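Local coordinates for malonyl CoA:acyl carrier protein malonyltransferase (Streptomyces coelicolor, PDB 1NM2) that probably transfers the malonyl group from malonyl-CoA to holo-acyl carrier protein, supplying malonyl-ACP for fatty acid biosynthesis, at residues Leu5-Gln10 with Ile274-Gly279; Ala93-Ser98 with Val256-Cys261; Ser139-Gly144 with Gly167-Ala172. One frame throughout, in Å; residues are numbered along the deposited sequence.

Interactions 1 and 2 meet in the parallel sheet of the alpha/beta hydrolase-like core, where strand 3-7 runs between 272-275 and 93-96. Their centres are 11 Å apart, and two probable backbone hydrogen bonds join them, Leu5 N to Ala93 O and Ala7 O to His97 N, each 3.0 Å. Interaction 2 carries the chain to Ser98 and the acetate of the active site, and on its other side reaches 256-257, an edge strand of the mixed sheet. Interaction 3 lies within that mixed sheet, its centre about 17 Å from that of interaction 2 and about 21 Å from that of interaction 1, and touches neither.

Interaction 1. Residues Leu5-Gln10 with Ile274-Gly279; sequences LVAPGQ and IEVCPG
Val6 O is gripped by two successive residues of the 274-279 segment. Val276 N donates to it at 2.9 Å, coming in nearly along the C=O axis (C=O...N angle 173°), while Glu275 CA brings a C-H to Val6 O at 3.3 Å. Val6 also acts as a donor: its N reaches Ile274 O at 3.0 Å, tilted 18° from the carbonyl plane. Leu5 thus pairs with Ile274, and Val6 with Glu275, in parallel register. On the face of Leu5 and Ile274, Leu5 has CG anti to its backbone N (chi1 -176°), which swings CD1 across to 3.6 Å from Val276 CG1; the two side chains cross at about a right angle. Phe107 of helix 100-107 touches both.

This is the middle of the parallel sheet in the alpha/beta hydrolase-like core, with strand 3-7 hydrogen-bonded on its other flank to strand 93-96. On the face of Val6 and Glu275, Val6 CG2 rests 3.8 Å from Glu275 CB. Glu275 then runs on fully extended, bringing OE2 to 3.5 Å from Pro8 CB. Its carboxylate is buried but well supplied: OE1 bonds Gly280 N and Thr283 OG1, and OE2 bonds Leu282 N. These groups lie at the start of helix 281-289, whose positive end would be expected to stabilise a charge there.

At and just past the strand ends the chains stay in touch, now chiefly through Val276 and Pro8. Val276 CG2 tucks against Ala7 CB at 3.6 Å, and the Pro8 ring spans the turn of the other chain, with CD near Val276 and CG 3.4 Å from Pro278 O. The peptide bond between Cys277 and Pro278 is cis, and Pro278 CD meets Pro8 CG with the two rings set obliquely.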
ATOM      1  N   LEU A   5       5.589 -10.596  -5.475  1.00 19.93           N
ATOM      2  CA  LEU A   5       4.670 -10.589  -4.346  1.00 18.22           C
ATOM      3  C   LEU A   5       4.371  -9.136  -3.981  1.00 17.25           C
ATOM      4  O   LEU A   5       5.280  -8.388  -3.639  1.00 16.21           O
ATOM      5  CB  LEU A   5       5.313 -11.320  -3.165  1.00 20.54           C
ATOM      6  CG  LEU A   5       4.517 -11.526  -1.874  1.00 21.87           C
ATOM      7  CD1 LEU A   5       3.252 -12.307  -2.162  1.00 21.83           C
ATOM      8  CD2 LEU A   5       5.386 -12.271  -0.862  1.00 21.65           C
ATOM      9  N   VAL A   6       3.106  -8.730  -4.071  1.00 16.63           N
ATOM     10  CA  VAL A   6       2.744  -7.354  -3.748  1.00 15.22           C
ATOM     11  C   VAL A   6       1.729  -7.251  -2.607  1.00 14.90           C
ATOM     12  O   VAL A   6       0.950  -8.173  -2.360  1.00 13.63           O
ATOM     13  CB  VAL A   6       2.180  -6.598  -4.986  1.00 15.86           C
ATOM     14  CG1 VAL A   6       3.187  -6.650  -6.139  1.00 16.86           C
ATOM     15  CG2 VAL A   6       0.839  -7.188  -5.404  1.00 14.21           C
ATOM     16  N   ALA A   7       1.758  -6.123  -1.905  1.00 15.02           N
ATOM     17  CA  ALA A   7       0.854  -5.876  -0.784  1.00 13.88           C
ATOM     18  C   ALA A   7       0.052  -4.600  -1.050  1.00 14.36           C
ATOM     19  O   ALA A   7       0.606  -3.600  -1.514  1.00 11.54           O
ATOM     20  CB  ALA A   7       1.656  -5.731   0.505  1.00 14.33           C
ATOM     21  N   PRO A   8      -1.260  -4.614  -0.746  1.00 12.99           N
ATOM     22  CA  PRO A   8      -2.137  -3.459  -0.960  1.00 14.46           C
ATOM     23  C   PRO A   8      -1.997  -2.311   0.037  1.00 15.04           C
ATOM     24  O   PRO A   8      -1.233  -2.388   1.007  1.00 15.10           O
ATOM     25  CB  PRO A   8      -3.527  -4.081  -0.927  1.00 12.97           C
ATOM     26  CG  PRO A   8      -3.372  -5.132   0.128  1.00 14.05           C
ATOM     27  CD  PRO A   8      -2.015  -5.749  -0.185  1.00 12.49           C
ATOM     28  N   GLY A   9      -2.750  -1.244  -0.225  1.00 17.41           N
ATOM     29  CA  GLY A   9      -2.743  -0.067   0.628  1.00 18.51           C
ATOM     30  C   GLY A   9      -4.136   0.266   1.132  1.00 20.38           C
ATOM     31  O   GLY A   9      -5.066  -0.529   0.965  1.00 17.48           O
ATOM     32  N   GLN A  10      -4.288   1.444   1.740  1.00 21.41           N
ATOM     33  CA  GLN A  10      -5.577   1.872   2.284  1.00 22.74           C
ATOM     34  C   GLN A  10      -6.708   1.793   1.276  1.00 23.60           C
ATOM     35  O   GLN A  10      -6.541   2.132   0.100  1.00 23.66           O
ATOM     36  CB  GLN A  10      -5.497   3.302   2.829  1.00 23.43           C
ATOM     37  CG  GLN A  10      -4.814   3.412   4.182  1.00 27.07           C
ATOM     38  CD  GLN A  10      -5.105   4.730   4.872  1.00 27.08           C
ATOM     39  OE1 GLN A  10      -6.261   5.076   5.115  1.00 27.37           O
ATOM     40  NE2 GLN A  10      -4.057   5.469   5.197  1.00 29.24           N
ATOM     41  N   ILE A 274       1.173 -12.307  -7.101  1.00 20.58           N
ATOM     42  CA  ILE A 274       0.290 -12.708  -6.021  1.00 20.91           C
ATOM     43  C   ILE A 274       0.185 -11.505  -5.091  1.00 20.21           C
ATOM     44  O   ILE A 274       1.198 -10.958  -4.656  1.00 20.79           O
ATOM     45  CB  ILE A 274       0.858 -13.913  -5.235  1.00 21.10           C
ATOM     46  CG1 ILE A 274       0.835 -15.165  -6.113  1.00 22.82           C
ATOM     47  CG2 ILE A 274       0.043 -14.141  -3.966  1.00 23.04           C
ATOM     48  CD1 ILE A 274       1.436 -16.389  -5.456  1.00 23.61           C
ATOM     49  N   GLU A 275      -1.040 -11.072  -4.823  1.00 19.10           N
ATOM     50  CA  GLU A 275      -1.279  -9.944  -3.931  1.00 18.10           C
ATOM     51  C   GLU A 275      -1.729 -10.512  -2.582  1.00 18.25           C
ATOM     52  O   GLU A 275      -2.695 -11.273  -2.515  1.00 16.82           O
ATOM     53  CB  GLU A 275      -2.364  -9.041  -4.527  1.00 19.41           C
ATOM     54  CG  GLU A 275      -2.868  -7.940  -3.607  1.00 20.24           C
ATOM     55  CD  GLU A 275      -3.952  -7.094  -4.256  1.00 20.46           C
ATOM     56  OE1 GLU A 275      -4.683  -7.618  -5.131  1.00 18.96           O
ATOM     57  OE2 GLU A 275      -4.081  -5.913  -3.880  1.00 17.45           O
ATOM     58  N   VAL A 276      -1.027 -10.161  -1.509  1.00 16.99           N
ATOM     59  CA  VAL A 276      -1.390 -10.679  -0.195  1.00 16.99           C
ATOM     60  C   VAL A 276      -2.714 -10.104   0.297  1.00 17.89           C
ATOM     61  O   VAL A 276      -3.292  -9.219  -0.332  1.00 18.25           O
ATOM     62  CB  VAL A 276      -0.274 -10.404   0.856  1.00 15.74           C
ATOM     63  CG1 VAL A 276       1.006 -11.115   0.428  1.00 14.77           C
ATOM     64  CG2 VAL A 276      -0.031  -8.891   1.004  1.00 11.97           C
ATOM     65  N   CYS A 277      -3.198 -10.622   1.419  1.00 17.96           N
ATOM     66  CA  CYS A 277      -4.461 -10.173   1.988  1.00 18.28           C
ATOM     67  C   CYS A 277      -4.368  -8.744   2.510  1.00 17.88           C
ATOM     68  O   CYS A 277      -3.389  -8.373   3.158  1.00 19.49           O
ATOM     69  CB  CYS A 277      -4.876 -11.114   3.124  1.00 20.21           C
ATOM     70  SG  CYS A 277      -6.395 -10.638   3.964  1.00 24.32           S
ATOM     71  N   PRO A 278      -5.391  -7.916   2.246  1.00 18.34           N
ATOM     72  CA  PRO A 278      -6.626  -8.192   1.503  1.00 18.22           C
ATOM     73  C   PRO A 278      -6.450  -7.835   0.026  1.00 18.69           C
ATOM     74  O   PRO A 278      -6.376  -6.661  -0.332  1.00 17.91           O
ATOM     75  CB  PRO A 278      -7.641  -7.303   2.206  1.00 17.57           C
ATOM     76  CG  PRO A 278      -6.823  -6.075   2.496  1.00 19.32           C
ATOM     77  CD  PRO A 278      -5.490  -6.634   2.971  1.00 17.97           C
ATOM     78  N   GLY A 279      -6.389  -8.854  -0.825  1.00 18.50           N
ATOM     79  CA  GLY A 279      -6.179  -8.623  -2.243  1.00 18.39           C
ATOM     80  C   GLY A 279      -7.378  -8.220  -3.074  1.00 19.07           C
ATOM     81  O   GLY A 279      -8.515  -8.202  -2.596  1.00 18.94           O
TER

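Interaction 2. Residues Ala93-Ser98 with Val256-Cys261; sequences AVAGHS and VRWDLC. With ACY (acetic acid), chain D.
His97 and Trp258 both carry CG anti to the backbone N (chi1 -159° and -172°), and these torsions bring the imidazole and the indole together between strand 93-96 and the start of helix 258-267. His97 CD2 lies 3.8 Å from Trp258 CG and about as far from Trp258 CB. The planes meet obliquely, at 51°. Val256 sends CG1 over one face of the imidazole in a CH-pi contact, 3.8 Å from the ring centroid and offset so that His97 NE2 and CE1 are the ring atoms nearest the methyl.

The far end of the indole reaches back along the strand. Trp258 CZ3 comes to 3.3 Å from Gly96 O, which also accepts from Asn232 ND2, and Trp258 CH2 sits 4.0 Å from Ala95 CB. Behind the indole, Cys261 CB lies over the rim of one face. Beside this contact, Arg257 grips Asp259 side-on through NE and NH1, one nitrogen to each carboxylate oxygen, at the first turn of the helix.

Strand 93-96 runs into Ser98, the serine of a sequence that fits a nucleophile elbow, GxSxG, the sharp strand-to-helix turn of hydrolase-like enzymes. Ser98 CB stands 4.3 Å from Val256 CG2. Ser98 OG is modelled only 2.4 Å from acetate OXT, too short to be taken at face value, and also bonds His202 NE2 and Arg123 NH2. Arg123 holds the acetate as well.

Val256 and Trp258 flank the histidine ring, and its NE2 bonds Asn164 OD1. Arg123 probably receives the substrate carboxylate, as the acetate mimics a malonyl group; Ser98, bonded to His202, is probably the residue acylated, as in relatives.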
ATOM      1  N   ALA A  93      10.642 -10.813  -6.712  1.00 18.30           N
ATOM      2  CA  ALA A  93      10.662  -9.413  -6.305  1.00 16.24           C
ATOM      3  C   ALA A  93       9.430  -9.086  -5.474  1.00 15.94           C
ATOM      4  O   ALA A  93       8.436  -9.812  -5.519  1.00 15.20           O
ATOM      5  CB  ALA A  93      10.714  -8.514  -7.527  1.00 14.57           C
ATOM      6  N   VAL A  94       9.500  -7.992  -4.716  1.00 15.82           N
ATOM      7  CA  VAL A  94       8.378  -7.567  -3.885  1.00 14.29           C
ATOM      8  C   VAL A  94       8.117  -6.074  -4.018  1.00 14.37           C
ATOM      9  O   VAL A  94       9.007  -5.304  -4.376  1.00 15.33           O
ATOM     10  CB  VAL A  94       8.623  -7.876  -2.394  1.00 15.82           C
ATOM     11  CG1 VAL A  94       8.787  -9.376  -2.201  1.00 16.84           C
ATOM     12  CG2 VAL A  94       9.850  -7.106  -1.890  1.00 16.48           C
ATOM     13  N   ALA A  95       6.885  -5.670  -3.734  1.00 14.88           N
ATOM     14  CA  ALA A  95       6.511  -4.261  -3.795  1.00 14.89           C
ATOM     15  C   ALA A  95       5.130  -4.099  -3.166  1.00 14.76           C
ATOM     16  O   ALA A  95       4.444  -5.088  -2.886  1.00 13.73           O
ATOM     17  CB  ALA A  95       6.506  -3.774  -5.243  1.00 12.79           C
ATOM     18  N   GLY A  96       4.730  -2.858  -2.922  1.00 13.84           N
ATOM     19  CA  GLY A  96       3.433  -2.623  -2.320  1.00 15.15           C
ATOM     20  C   GLY A  96       2.955  -1.213  -2.584  1.00 15.46           C
ATOM     21  O   GLY A  96       3.750  -0.347  -2.942  1.00 15.51           O
ATOM     22  N   HIS A  97       1.658  -0.981  -2.400  1.00 16.65           N
ATOM     23  CA  HIS A  97       1.085   0.336  -2.642  1.00 17.61           C
ATOM     24  C   HIS A  97       1.009   1.163  -1.357  1.00 16.73           C
ATOM     25  O   HIS A  97       0.203   0.881  -0.477  1.00 13.78           O
ATOM     26  CB  HIS A  97      -0.308   0.184  -3.265  1.00 17.37           C
ATOM     27  CG  HIS A  97      -0.773   1.401  -4.005  1.00 18.86           C
ATOM     28  ND1 HIS A  97      -1.183   2.551  -3.366  1.00 16.63           N
ATOM     29  CD2 HIS A  97      -0.855   1.655  -5.332  1.00 15.72           C
ATOM     30  CE1 HIS A  97      -1.500   3.463  -4.270  1.00 18.08           C
ATOM     31  NE2 HIS A  97      -1.309   2.944  -5.470  1.00 17.43           N
ATOM     32  N   SER A  98       1.861   2.180  -1.272  1.00 16.67           N
ATOM     33  CA  SER A  98       1.931   3.075  -0.116  1.00 16.71           C
ATOM     34  C   SER A  98       2.220   2.310   1.180  1.00 16.47           C
ATOM     35  O   SER A  98       3.371   1.975   1.452  1.00 16.21           O
ATOM     36  CB  SER A  98       0.632   3.874   0.016  1.00 18.40           C
ATOM     37  OG  SER A  98       0.826   4.987   0.876  1.00 15.34           O
ATOM     38  N   VAL A 256       2.724   8.401  -5.372  1.00 15.95           N
ATOM     39  CA  VAL A 256       2.896   6.955  -5.486  1.00 16.07           C
ATOM     40  C   VAL A 256       2.935   6.606  -6.976  1.00 16.89           C
ATOM     41  O   VAL A 256       1.916   6.675  -7.664  1.00 14.74           O
ATOM     42  CB  VAL A 256       1.722   6.180  -4.833  1.00 18.62           C
ATOM     43  CG1 VAL A 256       1.843   4.695  -5.141  1.00 17.66           C
ATOM     44  CG2 VAL A 256       1.715   6.400  -3.314  1.00 18.22           C
ATOM     45  N   ARG A 257       4.110   6.242  -7.477  1.00 14.00           N
ATOM     46  CA  ARG A 257       4.233   5.889  -8.883  1.00 14.93           C
ATOM     47  C   ARG A 257       4.105   4.388  -9.077  1.00 14.36           C
ATOM     48  O   ARG A 257       5.074   3.711  -9.431  1.00 14.55           O
ATOM     49  CB  ARG A 257       5.571   6.380  -9.449  1.00 15.97           C
ATOM     50  CG  ARG A 257       5.674   7.904  -9.512  1.00 20.16           C
ATOM     51  CD  ARG A 257       4.505   8.494 -10.297  1.00 20.95           C
ATOM     52  NE  ARG A 257       4.502   8.048 -11.687  1.00 23.23           N
ATOM     53  CZ  ARG A 257       5.355   8.477 -12.614  1.00 26.10           C
ATOM     54  NH1 ARG A 257       5.281   8.012 -13.857  1.00 25.32           N
ATOM     55  NH2 ARG A 257       6.272   9.383 -12.305  1.00 26.57           N
ATOM     56  N   TRP A 258       2.904   3.873  -8.840  1.00 13.26           N
ATOM     57  CA  TRP A 258       2.657   2.445  -8.997  1.00 15.30           C
ATOM     58  C   TRP A 258       2.779   2.075 -10.471  1.00 16.81           C
ATOM     59  O   TRP A 258       3.092   0.931 -10.812  1.00 18.19           O
ATOM     60  CB  TRP A 258       1.268   2.067  -8.475  1.00 15.08           C
ATOM     61  CG  TRP A 258       1.070   0.580  -8.439  1.00 15.62           C
ATOM     62  CD1 TRP A 258       0.217  -0.161  -9.210  1.00 16.83           C
ATOM     63  CD2 TRP A 258       1.793  -0.351  -7.631  1.00 15.60           C
ATOM     64  NE1 TRP A 258       0.368  -1.502  -8.933  1.00 16.89           N
ATOM     65  CE2 TRP A 258       1.328  -1.647  -7.965  1.00 15.50           C
ATOM     66  CE3 TRP A 258       2.793  -0.220  -6.658  1.00 14.60           C
ATOM     67  CZ2 TRP A 258       1.829  -2.803  -7.357  1.00 16.49           C
ATOM     68  CZ3 TRP A 258       3.295  -1.370  -6.054  1.00 16.85           C
ATOM     69  CH2 TRP A 258       2.808  -2.647  -6.407  1.00 16.23           C
ATOM     70  N   ASP A 259       2.541   3.053 -11.344  1.00 16.60           N
ATOM     71  CA  ASP A 259       2.658   2.827 -12.779  1.00 17.83           C
ATOM     72  C   ASP A 259       4.083   2.375 -13.115  1.00 17.78           C
ATOM     73  O   ASP A 259       4.291   1.412 -13.861  1.00 18.02           O
ATOM     74  CB  ASP A 259       2.330   4.113 -13.557  1.00 19.44           C
ATOM     75  CG  ASP A 259       3.279   5.258 -13.236  1.00 20.71           C
ATOM     76  OD1 ASP A 259       3.697   5.959 -14.184  1.00 21.62           O
ATOM     77  OD2 ASP A 259       3.601   5.470 -12.043  1.00 19.54           O
ATOM     78  N   LEU A 260       5.064   3.073 -12.552  1.00 17.13           N
ATOM     79  CA  LEU A 260       6.465   2.752 -12.793  1.00 17.28           C
ATOM     80  C   LEU A 260       6.864   1.431 -12.146  1.00 16.67           C
ATOM     81  O   LEU A 260       7.758   0.742 -12.629  1.00 17.75           O
ATOM     82  CB  LEU A 260       7.358   3.881 -12.275  1.00 17.44           C
ATOM     83  CG  LEU A 260       7.141   5.203 -13.024  1.00 18.14           C
ATOM     84  CD1 LEU A 260       8.037   6.290 -12.450  1.00 17.36           C
ATOM     85  CD2 LEU A 260       7.425   4.985 -14.504  1.00 15.73           C
ATOM     86  N   CYS A 261       6.213   1.085 -11.043  1.00 18.16           N
ATOM     87  CA  CYS A 261       6.520  -0.170 -10.382  1.00 17.14           C
ATOM     88  C   CYS A 261       6.133  -1.316 -11.322  1.00 17.67           C
ATOM     89  O   CYS A 261       6.877  -2.289 -11.465  1.00 18.00           O
ATOM     90  CB  CYS A 261       5.763  -0.273  -9.055  1.00 14.81           C
ATOM     91  SG  CYS A 261       6.390   0.849  -7.776  1.00 18.04           S
TER
HETATM   92  C   ACY D 425      -1.665   6.109   2.328  1.00 46.79           C
HETATM   93  O   ACY D 425      -2.605   5.808   3.175  1.00 47.17           O
HETATM   94  OXT ACY D 425      -0.410   6.176   2.559  1.00 46.92           O
HETATM   95  CH3 ACY D 425      -2.176   6.395   0.925  1.00 45.31           C

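Interaction 3. Residues Ser139-Gly144 with Gly167-Ala172; sequences SALLGG and GQIVAA
Ser139 and Ala171 are closely bound, each giving its N-H to the other's carbonyl: Ser139 N to Ala171 O at 2.8 Å and Ala171 N to Ser139 O at 2.7 Å. The next pair, Ala140 and Val170, is non-hydrogen-bonded, and there the CA atoms come closest, with Ala140 CA 4.2 Å from Val170 CA. Val170 CG1, anti to its backbone N (chi1 176°), leans over Ser139 O. On the face of Ser139 and Ala171, Leu141 lays CD1 3.8 Å from Ala171 CB.

Beyond this the antiparallel strands part, and water takes over. Leu141 N still bonds Ile169 O at 3.0 Å, but Leu141 O is served by two waters. One water donates to Leu141 O at 2.6 Å. It donates again to Gly167 O and accepts from Ile169 N, filling the place of a direct strand-to-strand bond. The second bridges Leu141 O to Ile169 O, more loosely.

These are adjacent strands of a beta-alpha-beta-beta-alpha-beta unit with the 4-1-3-2 strand order of a ferredoxin-like fold, the small subdomain of acyltransferases of this family. Strand 189-194 pairs with the outer flank of 136-143, and strand 159-165 with that of 168-172. Helices 146-155 and 175-183 cover the face of Leu141 and Ala171, through Ser149 and Leu153 of the first and Leu181 of the second.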
ATOM      1  N   SER A 139      -8.932  12.790  -4.522  1.00 18.51           N
ATOM      2  CA  SER A 139     -10.051  12.432  -5.386  1.00 19.23           C
ATOM      3  C   SER A 139      -9.529  11.733  -6.628  1.00 19.17           C
ATOM      4  O   SER A 139      -8.530  12.151  -7.206  1.00 20.11           O
ATOM      5  CB  SER A 139     -10.845  13.675  -5.794  1.00 18.72           C
ATOM      6  OG  SER A 139     -11.440  14.298  -4.668  1.00 19.93           O
ATOM      7  N   ALA A 140     -10.200  10.659  -7.029  1.00 19.97           N
ATOM      8  CA  ALA A 140      -9.802   9.918  -8.216  1.00 19.49           C
ATOM      9  C   ALA A 140     -10.470  10.541  -9.433  1.00 20.95           C
ATOM     10  O   ALA A 140     -11.602  11.032  -9.347  1.00 20.66           O
ATOM     11  CB  ALA A 140     -10.212   8.457  -8.089  1.00 18.86           C
ATOM     12  N   LEU A 141      -9.758  10.537 -10.557  1.00 19.82           N
ATOM     13  CA  LEU A 141     -10.287  11.075 -11.803  1.00 20.80           C
ATOM     14  C   LEU A 141     -10.692   9.895 -12.676  1.00 20.73           C
ATOM     15  O   LEU A 141      -9.854   9.070 -13.035  1.00 21.43           O
ATOM     16  CB  LEU A 141      -9.224  11.909 -12.525  1.00 22.34           C
ATOM     17  CG  LEU A 141      -8.943  13.338 -12.049  1.00 21.73           C
ATOM     18  CD1 LEU A 141      -8.585  13.362 -10.582  1.00 21.20           C
ATOM     19  CD2 LEU A 141      -7.810  13.917 -12.881  1.00 23.34           C
ATOM     20  N   LEU A 142     -11.973   9.813 -13.021  1.00 19.95           N
ATOM     21  CA  LEU A 142     -12.459   8.709 -13.845  1.00 20.42           C
ATOM     22  C   LEU A 142     -12.593   9.133 -15.305  1.00 21.16           C
ATOM     23  O   LEU A 142     -13.438   9.955 -15.651  1.00 20.35           O
ATOM     24  CB  LEU A 142     -13.805   8.209 -13.308  1.00 20.56           C
ATOM     25  CG  LEU A 142     -13.834   7.929 -11.801  1.00 20.25           C
ATOM     26  CD1 LEU A 142     -15.202   7.393 -11.410  1.00 21.83           C
ATOM     27  CD2 LEU A 142     -12.739   6.934 -11.430  1.00 21.07           C
ATOM     28  N   GLY A 143     -11.750   8.559 -16.153  1.00 22.37           N
ATOM     29  CA  GLY A 143     -11.766   8.896 -17.565  1.00 23.50           C
ATOM     30  C   GLY A 143     -10.707   9.940 -17.868  1.00 24.02           C
ATOM     31  O   GLY A 143     -10.007  10.398 -16.966  1.00 23.16           O
ATOM     32  N   GLY A 144     -10.589  10.315 -19.139  1.00 23.40           N
ATOM     33  CA  GLY A 144      -9.619  11.317 -19.532  1.00 21.37           C
ATOM     34  C   GLY A 144      -8.258  10.746 -19.873  1.00 22.09           C
ATOM     35  O   GLY A 144      -8.045   9.531 -19.844  1.00 21.37           O
ATOM     36  N   GLY A 167      -3.791   4.194 -16.810  1.00 28.00           N
ATOM     37  CA  GLY A 167      -4.320   5.539 -16.967  1.00 26.99           C
ATOM     38  C   GLY A 167      -4.972   6.152 -15.739  1.00 25.68           C
ATOM     39  O   GLY A 167      -5.518   7.253 -15.818  1.00 26.74           O
ATOM     40  N   GLN A 168      -4.907   5.463 -14.603  1.00 23.59           N
ATOM     41  CA  GLN A 168      -5.528   5.957 -13.375  1.00 21.36           C
ATOM     42  C   GLN A 168      -4.729   7.036 -12.645  1.00 20.23           C
ATOM     43  O   GLN A 168      -3.525   6.886 -12.407  1.00 19.80           O
ATOM     44  CB  GLN A 168      -5.811   4.785 -12.433  1.00 21.88           C
ATOM     45  CG  GLN A 168      -7.063   3.997 -12.806  1.00 25.67           C
ATOM     46  CD  GLN A 168      -7.273   2.779 -11.930  1.00 27.39           C
ATOM     47  OE1 GLN A 168      -6.945   2.788 -10.739  1.00 29.06           O
ATOM     48  NE2 GLN A 168      -7.836   1.722 -12.511  1.00 27.61           N
ATOM     49  N   ILE A 169      -5.421   8.118 -12.286  1.00 18.17           N
ATOM     50  CA  ILE A 169      -4.819   9.258 -11.595  1.00 16.38           C
ATOM     51  C   ILE A 169      -5.638   9.697 -10.373  1.00 16.41           C
ATOM     52  O   ILE A 169      -6.866   9.808 -10.437  1.00 15.56           O
ATOM     53  CB  ILE A 169      -4.725  10.497 -12.532  1.00 17.22           C
ATOM     54  CG1 ILE A 169      -3.892  10.183 -13.781  1.00 17.32           C
ATOM     55  CG2 ILE A 169      -4.142  11.677 -11.767  1.00 17.16           C
ATOM     56  CD1 ILE A 169      -2.401  10.076 -13.537  1.00 15.68           C
ATOM     57  N   VAL A 170      -4.959   9.949  -9.261  1.00 16.92           N
ATOM     58  CA  VAL A 170      -5.628  10.437  -8.058  1.00 16.28           C
ATOM     59  C   VAL A 170      -5.044  11.807  -7.727  1.00 17.32           C
ATOM     60  O   VAL A 170      -3.828  11.953  -7.566  1.00 17.75           O
ATOM     61  CB  VAL A 170      -5.412   9.514  -6.842  1.00 17.56           C
ATOM     62  CG1 VAL A 170      -6.050  10.133  -5.613  1.00 15.06           C
ATOM     63  CG2 VAL A 170      -6.018   8.144  -7.107  1.00 18.47           C
ATOM     64  N   ALA A 171      -5.911  12.808  -7.639  1.00 16.80           N
ATOM     65  CA  ALA A 171      -5.483  14.167  -7.325  1.00 17.31           C
ATOM     66  C   ALA A 171      -5.599  14.400  -5.823  1.00 17.25           C
ATOM     67  O   ALA A 171      -6.450  13.805  -5.166  1.00 19.31           O
ATOM     68  CB  ALA A 171      -6.345  15.179  -8.080  1.00 16.37           C
ATOM     69  N   ALA A 172      -4.742  15.264  -5.287  1.00 15.89           N
ATOM     70  CA  ALA A 172      -4.753  15.570  -3.867  1.00 16.32           C
ATOM     71  C   ALA A 172      -4.369  17.023  -3.623  1.00 16.54           C
ATOM     72  O   ALA A 172      -3.527  17.585  -4.324  1.00 17.80           O
ATOM     73  CB  ALA A 172      -3.796  14.646  -3.122  1.00 14.85           C
TER
HETATM   74  O   HOH W   1      -7.465   8.985 -14.176  1.00 20.78           O
HETATM   75  O   HOH W   2      -8.554   7.255 -11.089  1.00 40.05           O